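Local coordinates for conserved hypothetical protein (Sulfolobus solfataricus, PDB 2FNA) that probably acts as an AAA+ ATPase, binding ADP at its P-loop domain and presumably hydrolysing ATP, though its cellular role remains unknown, at residues L92-I102 and N126-S135; P208-R219 and Y232-P243. All coordinates share one frame; numbering follows the deposited sequence. Where two conformers were deposited one is given.

Contact 1 of 2, residues L92-I102 and N126-S135; sequences LPSLLKALKNI and NLLESFEQAS
The carbonyl of L127, whose side chain packs against L99, is engaged inside helix 126-133: L127 O accepts F131 N at 3.2 Å, and perhaps S130 OG as well, though that contact is too short to trust and rests on one of two conformers. No hydrogen bond crosses between 92-102 and 126-135, and what joins them is apolar packing around small residues. At one end, CD2 of L92 rests 3.6 Å from A134 O and also touches S135 OG, which bonds onward to D137. Next, the methyl of A134 fits between S94 and L95, with A134 CB 3.6 Å from L95 CA. L95 turns its CG anti to the backbone N (chi1 -177°), which carries CD1 to the edge of the F131 ring, 3.8 Å from F131 CD1 and near the ring plane. The methyl of A98 lies against the S130 backbone, A98 CB being 3.9 Å from S130 O. The L99 and L127 side chains cross obliquely, with L99 CD2 3.5 Å from L127 CD1, a close carbon pair. I102 finishes the row, its CD1 3.9 Å from N126 O. The single turn of helix 95-98 and the loops around it thus pack on helix 126-133, far from the centre of the chain. Helix 74-91 flanks the pair, L88 touching L95, I85 touching L99 and L81 touching L127, while F131 reaches I171 of parallel-sheet strand 171-177.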
loop_
_atom_site.group_PDB
_atom_site.type_symbol
_atom_site.label_atom_id
_atom_site.label_comp_id
_atom_site.label_asym_id
_atom_site.label_seq_id
_atom_site.Cartn_x
_atom_site.Cartn_y
_atom_site.Cartn_z
ATOM N N LEU A 92 -7.266 23.408 -11.892
ATOM C CA LEU A 92 -8.520 23.466 -12.653
ATOM C C LEU A 92 -9.344 24.709 -12.303
ATOM O O LEU A 92 -10.331 24.614 -11.585
ATOM C CB LEU A 92 -9.355 22.189 -12.447
ATOM C CG LEU A 92 -8.866 20.858 -13.052
ATOM C CD1 LEU A 92 -9.860 19.748 -12.726
ATOM C CD2 LEU A 92 -8.638 20.906 -14.566
ATOM N N PRO A 93 -8.950 25.884 -12.843
ATOM C CA PRO A 93 -9.691 27.136 -12.667
ATOM C C PRO A 93 -11.232 27.048 -12.618
ATOM O O PRO A 93 -11.841 27.742 -11.803
ATOM C CB PRO A 93 -9.248 27.954 -13.884
ATOM C CG PRO A 93 -7.834 27.564 -14.061
ATOM C CD PRO A 93 -7.737 26.107 -13.657
ATOM N N SER A 94 -11.849 26.229 -13.474
ATOM C CA SER A 94 -13.323 26.148 -13.543
ATOM C C SER A 94 -13.931 25.192 -12.514
ATOM O O SER A 94 -15.147 24.969 -12.512
ATOM C CB SER A 94 -13.782 25.724 -14.943
ATOM O OG SER A 94 -13.335 24.418 -15.271
ATOM N N LEU A 95 -13.094 24.615 -11.657
ATOM C CA LEU A 95 -13.586 23.692 -10.638
ATOM C C LEU A 95 -14.271 24.447 -9.508
ATOM O O LEU A 95 -15.358 24.072 -9.086
ATOM C CB LEU A 95 -12.444 22.852 -10.078
ATOM C CG LEU A 95 -12.792 21.775 -9.042
ATOM C CD1 LEU A 95 -13.942 20.922 -9.510
ATOM C CD2 LEU A 95 -11.592 20.930 -8.807
ATOM N N LEU A 96 -13.637 25.515 -9.031
ATOM C CA LEU A 96 -14.211 26.336 -7.963
ATOM C C LEU A 96 -15.648 26.736 -8.298
ATOM O O LEU A 96 -16.521 26.713 -7.431
ATOM C CB LEU A 96 -13.341 27.564 -7.695
ATOM C CG LEU A 96 -13.230 27.952 -6.222
ATOM C CD1 LEU A 96 -12.369 26.955 -5.473
ATOM C CD2 LEU A 96 -12.674 29.372 -6.040
ATOM N N LYS A 97 -15.892 27.064 -9.567
ATOM C CA LYS A 97 -17.244 27.317 -10.076
ATOM C C LYS A 97 -18.136 26.069 -10.052
ATOM O O LYS A 97 -19.306 26.151 -9.693
ATOM C CB LYS A 97 -17.165 27.872 -11.510
ATOM C CG LYS A 97 -18.520 28.056 -12.224
ATOM C CD LYS A 97 -18.320 28.429 -13.708
ATOM C CE LYS A 97 -19.572 28.164 -14.567
ATOM N NZ LYS A 97 -20.169 29.411 -15.103
ATOM N N ALA A 98 -17.583 24.929 -10.468
ATOM C CA ALA A 98 -18.321 23.649 -10.499
ATOM C C ALA A 98 -18.628 23.068 -9.100
ATOM O O ALA A 98 -19.592 22.306 -8.945
ATOM C CB ALA A 98 -17.572 22.625 -11.351
ATOM N N LEU A 99 -17.823 23.426 -8.095
ATOM C CA LEU A 99 -18.070 23.014 -6.701
ATOM C C LEU A 99 -19.026 23.955 -5.960
ATOM O O LEU A 99 -19.464 23.654 -4.847
ATOM C CB LEU A 99 -16.747 22.926 -5.920
ATOM C CG LEU A 99 -15.763 21.873 -6.419
ATOM C CD1 LEU A 99 -14.421 21.960 -5.698
ATOM C CD2 LEU A 99 -16.368 20.502 -6.276
ATOM N N LYS A 100 -19.338 25.098 -6.566
ATOM C CA LYS A 100 -20.174 26.111 -5.917
ATOM C C LYS A 100 -21.560 25.560 -5.551
ATOM O O LYS A 100 -22.063 25.824 -4.450
ATOM C CB LYS A 100 -20.290 27.369 -6.808
ATOM C CG LYS A 100 -20.834 28.619 -6.102
ATOM C CD LYS A 100 -20.929 29.815 -7.040
ATOM N N ASN A 101 -22.166 24.786 -6.452
ATOM C CA ASN A 101 -23.514 24.251 -6.224
ATOM C C ASN A 101 -23.543 22.856 -5.566
ATOM O O ASN A 101 -24.596 22.209 -5.532
ATOM C CB ASN A 101 -24.305 24.228 -7.533
ATOM N N ILE A 102 -22.408 22.390 -5.044
ATOM C CA ILE A 102 -22.413 21.158 -4.244
ATOM C C ILE A 102 -23.010 21.497 -2.867
ATOM O O ILE A 102 -22.606 22.477 -2.233
ATOM C CB ILE A 102 -21.000 20.525 -4.092
ATOM C CG1 ILE A 102 -20.367 20.228 -5.463
ATOM C CG2 ILE A 102 -21.068 19.228 -3.262
ATOM C CD1 ILE A 102 -20.952 19.021 -6.194
ATOM N N ASN A 126 -21.422 13.142 -7.077
ATOM C CA ASN A 126 -21.567 14.501 -7.660
ATOM C C ASN A 126 -20.263 15.275 -7.625
ATOM O O ASN A 126 -19.978 16.091 -8.508
ATOM C CB ASN A 126 -22.620 15.311 -6.914
ATOM C CG ASN A 126 -24.044 14.903 -7.259
ATOM O OD1 ASN A 126 -24.293 14.152 -8.211
ATOM N ND2 ASN A 126 -24.994 15.412 -6.482
ATOM N N LEU A 127 -19.465 15.012 -6.598
ATOM C CA LEU A 127 -18.156 15.616 -6.465
ATOM C C LEU A 127 -17.243 15.198 -7.629
ATOM O O LEU A 127 -16.622 16.051 -8.277
ATOM C CB LEU A 127 -17.556 15.234 -5.113
ATOM C CG LEU A 127 -16.191 15.830 -4.736
ATOM C CD1 LEU A 127 -16.201 17.384 -4.782
ATOM C CD2 LEU A 127 -15.735 15.332 -3.355
ATOM N N LEU A 128 -17.189 13.896 -7.891
ATOM C CA LEU A 128 -16.382 13.324 -8.979
ATOM C C LEU A 128 -16.850 13.854 -10.322
ATOM O O LEU A 128 -16.042 14.170 -11.210
ATOM C CB LEU A 128 -16.495 11.805 -8.992
ATOM C CG LEU A 128 -15.953 11.009 -7.798
ATOM C CD1 LEU A 128 -16.263 9.544 -8.015
ATOM C CD2 LEU A 128 -14.481 11.214 -7.639
ATOM N N GLU A 129 -18.167 13.928 -10.460
ATOM C CA GLU A 129 -18.800 14.422 -11.665
ATOM C C GLU A 129 -18.423 15.877 -11.948
ATOM O O GLU A 129 -18.350 16.285 -13.110
ATOM C CB GLU A 129 -20.321 14.262 -11.552
ATOM C CG GLU A 129 -21.030 14.353 -12.883
ATOM C CD GLU A 129 -22.396 13.678 -12.909
ATOM O OE1 GLU A 129 -22.773 12.962 -11.947
ATOM O OE2 GLU A 129 -23.088 13.867 -13.928
ATOM N N SER A 130 -18.154 16.649 -10.894
ATOM C CA SER A 130 -17.757 18.063 -11.047
ATOM C C SER A 130 -16.284 18.225 -11.427
ATOM O O SER A 130 -15.914 19.195 -12.089
ATOM C CB SER A 130 -18.034 18.840 -9.765
ATOM O OG SER A 130 -17.104 18.501 -8.766
ATOM N N PHE A 131 -15.438 17.289 -10.990
ATOM C CA PHE A 131 -14.059 17.232 -11.444
ATOM C C PHE A 131 -14.076 17.000 -12.937
ATOM O O PHE A 131 -13.351 17.664 -13.684
ATOM C CB PHE A 131 -13.287 16.074 -10.814
ATOM C CG PHE A 131 -13.146 16.139 -9.319
ATOM C CD1 PHE A 131 -13.337 17.308 -8.609
ATOM C CD2 PHE A 131 -12.779 14.988 -8.618
ATOM C CE1 PHE A 131 -13.186 17.327 -7.223
ATOM C CE2 PHE A 131 -12.619 15.012 -7.233
ATOM C CZ PHE A 131 -12.827 16.188 -6.540
ATOM N N GLU A 132 -14.914 16.050 -13.360
ATOM C CA GLU A 132 -15.072 15.720 -14.780
ATOM C C GLU A 132 -15.623 16.896 -15.572
ATOM O O GLU A 132 -15.151 17.150 -16.674
ATOM C CB GLU A 132 -15.918 14.441 -14.968
ATOM C CG GLU A 132 -16.524 14.293 -16.362
ATOM C CD GLU A 132 -16.816 12.871 -16.778
ATOM O OE1 GLU A 132 -16.102 11.957 -16.327
ATOM O OE2 GLU A 132 -17.740 12.682 -17.607
ATOM N N GLN A 133 -16.594 17.628 -15.020
ATOM C CA GLN A 133 -17.092 18.859 -15.672
ATOM C C GLN A 133 -16.015 19.929 -15.866
ATOM O O GLN A 133 -16.018 20.651 -16.867
ATOM C CB GLN A 133 -18.262 19.484 -14.892
ATOM C CG GLN A 133 -19.625 19.334 -15.572
ATOM C CD GLN A 133 -20.297 17.980 -15.313
ATOM O OE1 GLN A 133 -21.485 17.923 -14.974
ATOM N NE2 GLN A 133 -19.542 16.886 -15.474
ATOM N N ALA A 134 -15.103 20.020 -14.899
ATOM C CA ALA A 134 -14.080 21.055 -14.856
ATOM C C ALA A 134 -12.815 20.743 -15.706
ATOM O O ALA A 134 -11.925 21.588 -15.834
ATOM C CB ALA A 134 -13.685 21.310 -13.397
ATOM N N SER A 135 -12.749 19.547 -16.287
ATOM C CA SER A 135 -11.523 19.052 -16.906
ATOM C C SER A 135 -11.820 18.547 -18.319
ATOM O O SER A 135 -12.781 17.810 -18.524
ATOM C CB SER A 135 -10.933 17.920 -16.048
ATOM O OG SER A 135 -9.556 17.710 -16.325
#

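Contact 2 of 2, residues P208-R219 and Y232-P243; sequences PFSREEAIEFLR and YEVVYEKIGGIP. With ADP (adenosine-5'-diphosphate), chain D.
R211 and Y236 meet where two helices of what is probably the AAA+ lid pack together, helix 211-219 crossing helix 232-239 at 121° with axes 9.6 Å apart. R211 CA sits over the Y236 ring, 3.7 Å from its centroid, in a CH-pi contact. A chi1 near 180° (-177°) then points CG away from the backbone N and runs the side chain along one border of that ring: R211 CB lies 3.7 Å from Y236 CE2, and R211 CG is 3.7 Å from Y236 CD2. CD passes on toward E233, where NE gives a hydrogen bond to the syn lone pair of E233 OE1 at 2.9 Å. R211 NH2 completes the salt bridge with E233 OE2 at 2.6 Å, the guanidinium and carboxylate planes 34° apart. NH1 turns instead to E212 in a weak bond, and I215 CD1 covers a guanidinium face. A214 CB touches Y236 CD1, at the opposite border of the ring from R211 CG, while Y236 OH shares a water with R211 N. An alanine in place of Y236 would probably open a gap beneath R211 CA and beside A214, and leave that water without its hydroxyl partner. S210 and E213 form a capping box at the helix start. Deeper in, L218 and V235 meet tip to tip, and Y232 presents a ring edge to L218 CB. G241-I242-P243 resembles the GxP motif of STAND-type relatives: F209 N bonds to G241 O at 2.9 Å, and G241 CA makes a CA-H...O contact with F209 O. P243 CG covers a face of the F209 ring, whose edge points to ADP N6, and P243 CB lies 3.3 Å from ADP N7.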
loop_
_atom_site.group_PDB
_atom_site.type_symbol
_atom_site.label_atom_id
_atom_site.label_comp_id
_atom_site.label_asym_id
_atom_site.label_seq_id
_atom_site.Cartn_x
_atom_site.Cartn_y
_atom_site.Cartn_z
ATOM N N PRO A 208 8.722 -8.583 -4.803
ATOM C CA PRO A 208 10.089 -8.429 -4.356
ATOM C C PRO A 208 11.044 -8.685 -5.500
ATOM O O PRO A 208 10.737 -9.491 -6.406
ATOM C CB PRO A 208 10.243 -9.568 -3.342
ATOM C CG PRO A 208 8.892 -9.739 -2.797
ATOM C CD PRO A 208 7.973 -9.514 -3.953
ATOM N N PHE A 209 12.214 -8.073 -5.451
ATOM C CA PHE A 209 13.273 -8.460 -6.375
ATOM C C PHE A 209 13.687 -9.923 -6.217
ATOM O O PHE A 209 13.818 -10.439 -5.092
ATOM C CB PHE A 209 14.499 -7.567 -6.193
ATOM C CG PHE A 209 14.265 -6.097 -6.509
ATOM C CD1 PHE A 209 13.472 -5.704 -7.557
ATOM C CD2 PHE A 209 14.919 -5.118 -5.788
ATOM C CE1 PHE A 209 13.282 -4.342 -7.836
ATOM C CE2 PHE A 209 14.754 -3.758 -6.083
ATOM C CZ PHE A 209 13.949 -3.379 -7.120
ATOM N N SER A 210 13.886 -10.600 -7.357
ATOM C CA SER A 210 14.610 -11.848 -7.377
ATOM C C SER A 210 16.082 -11.573 -7.025
ATOM O O SER A 210 16.507 -10.412 -6.879
ATOM C CB SER A 210 14.543 -12.444 -8.775
ATOM O OG SER A 210 15.357 -11.658 -9.632
ATOM N N ARG A 211 16.869 -12.641 -6.911
ATOM C CA ARG A 211 18.290 -12.532 -6.582
ATOM C C ARG A 211 19.005 -11.661 -7.578
ATOM O O ARG A 211 19.812 -10.796 -7.214
ATOM C CB ARG A 211 18.947 -13.907 -6.563
ATOM C CG ARG A 211 20.380 -13.886 -6.167
ATOM C CD ARG A 211 20.975 -15.290 -6.214
ATOM N NE ARG A 211 22.383 -15.300 -6.636
ATOM C CZ ARG A 211 22.809 -15.049 -7.880
ATOM N NH1 ARG A 211 21.961 -14.767 -8.860
ATOM N NH2 ARG A 211 24.107 -15.081 -8.152
ATOM N N GLU A 212 18.691 -11.908 -8.840
ATOM C CA GLU A 212 19.350 -11.271 -9.964
ATOM C C GLU A 212 18.929 -9.815 -10.104
ATOM O O GLU A 212 19.754 -8.975 -10.416
ATOM C CB GLU A 212 19.099 -12.086 -11.264
ATOM C CG GLU A 212 19.683 -13.546 -11.244
ATOM C CD GLU A 212 18.858 -14.600 -10.420
ATOM O OE1 GLU A 212 17.660 -14.378 -10.094
ATOM O OE2 GLU A 212 19.428 -15.671 -10.094
ATOM N N GLU A 213 17.668 -9.508 -9.831
ATOM C CA GLU A 213 17.188 -8.112 -9.810
ATOM C C GLU A 213 17.752 -7.307 -8.647
ATOM O O GLU A 213 18.137 -6.155 -8.803
ATOM C CB GLU A 213 15.660 -8.068 -9.704
ATOM C CG GLU A 213 14.969 -8.339 -11.032
ATOM C CD GLU A 213 13.471 -8.518 -10.894
ATOM O OE1 GLU A 213 13.002 -8.918 -9.814
ATOM O OE2 GLU A 213 12.770 -8.284 -11.900
ATOM N N ALA A 214 17.796 -7.929 -7.478
ATOM C CA ALA A 214 18.294 -7.288 -6.292
ATOM C C ALA A 214 19.744 -6.880 -6.486
ATOM O O ALA A 214 20.135 -5.745 -6.188
ATOM C CB ALA A 214 18.143 -8.221 -5.099
ATOM N N ILE A 215 20.529 -7.811 -7.008
ATOM C CA ILE A 215 21.943 -7.608 -7.306
ATOM C C ILE A 215 22.107 -6.498 -8.346
ATOM O O ILE A 215 22.941 -5.616 -8.186
ATOM C CB ILE A 215 22.599 -8.954 -7.779
ATOM C CG1 ILE A 215 22.735 -9.878 -6.561
ATOM C CG2 ILE A 215 23.956 -8.719 -8.460
ATOM C CD1 ILE A 215 23.088 -11.269 -6.887
ATOM N N GLU A 216 21.317 -6.550 -9.415
ATOM C CA GLU A 216 21.376 -5.515 -10.433
ATOM C C GLU A 216 20.961 -4.136 -9.896
ATOM O O GLU A 216 21.487 -3.133 -10.338
ATOM C CB GLU A 216 20.542 -5.922 -11.648
ATOM C CG GLU A 216 20.655 -4.976 -12.845
ATOM C CD GLU A 216 22.109 -4.656 -13.259
ATOM O OE1 GLU A 216 22.997 -5.551 -13.203
ATOM O OE2 GLU A 216 22.348 -3.490 -13.646
ATOM N N PHE A 217 20.029 -4.090 -8.944
ATOM C CA PHE A 217 19.577 -2.830 -8.317
ATOM C C PHE A 217 20.718 -2.163 -7.549
ATOM O O PHE A 217 20.987 -0.963 -7.681
ATOM C CB PHE A 217 18.396 -3.140 -7.371
ATOM C CG PHE A 217 17.979 -1.998 -6.497
ATOM C CD1 PHE A 217 17.373 -0.887 -7.051
ATOM C CD2 PHE A 217 18.177 -2.036 -5.119
ATOM C CE1 PHE A 217 16.976 0.172 -6.281
ATOM C CE2 PHE A 217 17.777 -0.986 -4.333
ATOM C CZ PHE A 217 17.174 0.148 -4.910
ATOM N N LEU A 218 21.392 -2.959 -6.737
ATOM C CA LEU A 218 22.509 -2.470 -5.928
ATOM C C LEU A 218 23.664 -2.045 -6.814
ATOM O O LEU A 218 24.227 -0.972 -6.615
ATOM C CB LEU A 218 23.002 -3.576 -5.021
ATOM C CG LEU A 218 22.033 -3.919 -3.907
ATOM C CD1 LEU A 218 22.629 -5.023 -3.149
ATOM C CD2 LEU A 218 21.799 -2.704 -3.002
ATOM N N ARG A 219 24.003 -2.923 -7.766
ATOM C CA ARG A 219 25.047 -2.655 -8.764
ATOM C C ARG A 219 24.807 -1.311 -9.419
ATOM O O ARG A 219 25.698 -0.489 -9.525
ATOM C CB ARG A 219 25.074 -3.733 -9.866
ATOM C CG ARG A 219 26.361 -3.726 -10.674
ATOM C CD ARG A 219 26.246 -4.337 -12.100
ATOM N NE ARG A 219 25.429 -3.666 -13.137
ATOM C CZ ARG A 219 25.152 -2.362 -13.259
ATOM N NH1 ARG A 219 25.582 -1.459 -12.401
ATOM N NH2 ARG A 219 24.405 -1.943 -14.274
ATOM N N TYR A 232 27.652 -8.456 -3.270
ATOM C CA TYR A 232 26.238 -8.422 -3.581
ATOM C C TYR A 232 25.478 -9.643 -3.046
ATOM O O TYR A 232 24.339 -9.516 -2.634
ATOM C CB TYR A 232 26.026 -8.304 -5.079
ATOM C CG TYR A 232 26.553 -7.033 -5.681
ATOM C CD1 TYR A 232 25.840 -5.834 -5.572
ATOM C CD2 TYR A 232 27.750 -7.024 -6.385
ATOM C CE1 TYR A 232 26.336 -4.650 -6.124
ATOM C CE2 TYR A 232 28.234 -5.860 -6.967
ATOM C CZ TYR A 232 27.525 -4.682 -6.846
ATOM O OH TYR A 232 28.030 -3.542 -7.424
ATOM N N GLU A 233 26.107 -10.818 -3.053
ATOM C CA GLU A 233 25.404 -12.055 -2.696
ATOM C C GLU A 233 25.084 -12.113 -1.221
ATOM O O GLU A 233 23.996 -12.545 -0.843
ATOM C CB GLU A 233 26.235 -13.291 -3.058
ATOM C CG GLU A 233 26.495 -13.463 -4.522
ATOM C CD GLU A 233 25.262 -13.853 -5.270
ATOM O OE1 GLU A 233 24.426 -14.605 -4.718
ATOM O OE2 GLU A 233 25.132 -13.400 -6.422
ATOM N N VAL A 234 26.017 -11.690 -0.381
ATOM C CA VAL A 234 25.755 -11.672 1.042
ATOM C C VAL A 234 24.662 -10.658 1.382
ATOM O O VAL A 234 23.884 -10.881 2.305
ATOM C CB VAL A 234 27.021 -11.425 1.912
ATOM C CG1 VAL A 234 27.588 -10.055 1.707
ATOM C CG2 VAL A 234 26.692 -11.636 3.395
ATOM N N VAL A 235 24.602 -9.553 0.638
ATOM C CA VAL A 235 23.573 -8.559 0.901
ATOM C C VAL A 235 22.219 -9.201 0.608
ATOM O O VAL A 235 21.347 -9.150 1.442
ATOM C CB VAL A 235 23.751 -7.249 0.104
ATOM C CG1 VAL A 235 22.563 -6.286 0.369
ATOM C CG2 VAL A 235 25.040 -6.563 0.470
ATOM N N TYR A 236 22.050 -9.825 -0.561
ATOM C CA TYR A 236 20.792 -10.518 -0.868
ATOM C C TYR A 236 20.448 -11.617 0.161
ATOM O O TYR A 236 19.289 -11.755 0.577
ATOM C CB TYR A 236 20.796 -11.108 -2.285
ATOM C CG TYR A 236 19.471 -11.780 -2.629
ATOM C CD1 TYR A 236 18.308 -11.039 -2.846
ATOM C CD2 TYR A 236 19.379 -13.164 -2.679
ATOM C CE1 TYR A 236 17.095 -11.680 -3.111
ATOM C CE2 TYR A 236 18.191 -13.797 -2.958
ATOM C CZ TYR A 236 17.063 -13.063 -3.186
ATOM O OH TYR A 236 15.892 -13.748 -3.454
ATOM N N GLU A 237 21.441 -12.405 0.552
ATOM C CA GLU A 237 21.205 -13.487 1.508
ATOM C C GLU A 237 20.697 -12.947 2.838
ATOM O O GLU A 237 19.824 -13.549 3.436
ATOM C CB GLU A 237 22.465 -14.341 1.718
ATOM C CG GLU A 237 22.751 -15.315 0.548
ATOM C CD GLU A 237 24.248 -15.670 0.321
ATOM O OE1 GLU A 237 25.155 -15.210 1.078
ATOM O OE2 GLU A 237 24.509 -16.432 -0.652
ATOM N N LYS A 238 21.216 -11.796 3.273
ATOM C CA LYS A 238 20.911 -11.246 4.602
ATOM C C LYS A 238 19.656 -10.356 4.635
ATOM O O LYS A 238 18.899 -10.369 5.607
ATOM C CB LYS A 238 22.112 -10.446 5.122
ATOM C CG LYS A 238 23.232 -11.278 5.753
ATOM C CD LYS A 238 22.945 -11.591 7.227
ATOM C CE LYS A 238 24.210 -11.589 8.074
ATOM N NZ LYS A 238 25.301 -12.428 7.494
ATOM N N ILE A 239 19.461 -9.562 3.584
ATOM C CA ILE A 239 18.409 -8.546 3.546
ATOM C C ILE A 239 17.179 -9.052 2.796
ATOM O O ILE A 239 16.046 -8.698 3.135
ATOM C CB ILE A 239 18.918 -7.233 2.845
ATOM C CG1 ILE A 239 20.108 -6.627 3.612
ATOM C CG2 ILE A 239 17.771 -6.210 2.667
ATOM C CD1 ILE A 239 19.825 -6.404 5.054
ATOM N N GLY A 240 17.416 -9.827 1.739
ATOM C CA GLY A 240 16.349 -10.352 0.892
ATOM C C GLY A 240 15.990 -9.380 -0.216
ATOM O O GLY A 240 16.741 -8.439 -0.503
ATOM N N GLY A 241 14.841 -9.624 -0.847
ATOM C CA GLY A 241 14.462 -8.931 -2.080
ATOM C C GLY A 241 13.557 -7.718 -1.962
ATOM O O GLY A 241 13.264 -7.064 -2.964
ATOM N N ILE A 242 13.072 -7.393 -0.776
ATOM C CA ILE A 242 12.166 -6.241 -0.659
ATOM C C ILE A 242 12.889 -4.955 -1.054
ATOM O O ILE A 242 13.904 -4.608 -0.448
ATOM C CB ILE A 242 11.546 -6.146 0.750
ATOM C CG1 ILE A 242 10.554 -7.314 0.950
ATOM C CG2 ILE A 242 10.897 -4.774 1.020
ATOM C CD1 ILE A 242 9.308 -7.270 0.079
ATOM N N PRO A 243 12.394 -4.252 -2.103
ATOM C CA PRO A 243 13.143 -3.077 -2.564
ATOM C C PRO A 243 13.453 -2.031 -1.504
ATOM O O PRO A 243 14.554 -1.460 -1.512
ATOM C CB PRO A 243 12.246 -2.492 -3.671
ATOM C CG PRO A 243 11.532 -3.668 -4.219
ATOM C CD PRO A 243 11.246 -4.539 -2.974
HETATM P PB ADP D . 5.255 0.861 -1.143
HETATM O O1B ADP D . 5.016 -0.327 -2.019
HETATM O O2B ADP D . 5.363 0.469 0.327
HETATM O O3B ADP D . 4.413 2.066 -1.399
HETATM P PA ADP D . 7.467 2.725 -1.743
HETATM O O1A ADP D . 7.166 3.367 -3.059
HETATM O O2A ADP D . 7.105 3.588 -0.608
HETATM O O3A ADP D . 6.830 1.245 -1.519
HETATM O "O5'" ADP D . 8.990 2.277 -1.804
HETATM C "C5'" ADP D . 9.700 1.793 -0.651
HETATM C "C4'" ADP D . 11.145 2.286 -0.690
HETATM O "O4'" ADP D . 11.909 1.590 -1.656
HETATM C "C3'" ADP D . 11.304 3.731 -1.044
HETATM O "O3'" ADP D . 12.523 4.190 -0.423
HETATM C "C2'" ADP D . 11.519 3.726 -2.542
HETATM O "O2'" ADP D . 12.262 4.848 -2.995
HETATM C "C1'" ADP D . 12.320 2.464 -2.692
HETATM N N9 ADP D . 12.115 1.728 -3.935
HETATM C C8 ADP D . 11.217 0.739 -4.128
HETATM N N7 ADP D . 11.342 0.233 -5.354
HETATM C C5 ADP D . 12.326 0.924 -5.978
HETATM C C6 ADP D . 12.987 0.908 -7.301
HETATM N N6 ADP D . 12.585 0.041 -8.253
HETATM N N1 ADP D . 14.008 1.781 -7.532
HETATM C C2 ADP D . 14.436 2.646 -6.593
HETATM N N3 ADP D . 13.888 2.711 -5.367
HETATM C C4 ADP D . 12.861 1.886 -5.023
HETATM O O HOH W 1 13.769 -12.365 -3.562
HETATM O O HOH W 2 15.624 -15.081 -6.307
#

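How the contacts relate
From the N terminus, the chain passes through strand 58-62 and helix 74-91 before contact 1 begins. That contact closes a loop of 23 residues carrying the hairpin of strands 105-107 and 112-114, and its second segment leads into strand 139-144. Strands 171-177 and 202-206 follow, and from the last of these the chain enters contact 2. There the loop is 12 residues, taking in the end of helix 211-225, and the chain leaves along helix 243-256. The contacts stand in series, neither nested nor crossed. Their centres are about 47 Å apart, on opposite sides of the chain's centre: contact 1 ties short helix 95-98 to helix 124-133, contact 2 helix 211-225 to helix 232-239 and nucleotide-touching P243.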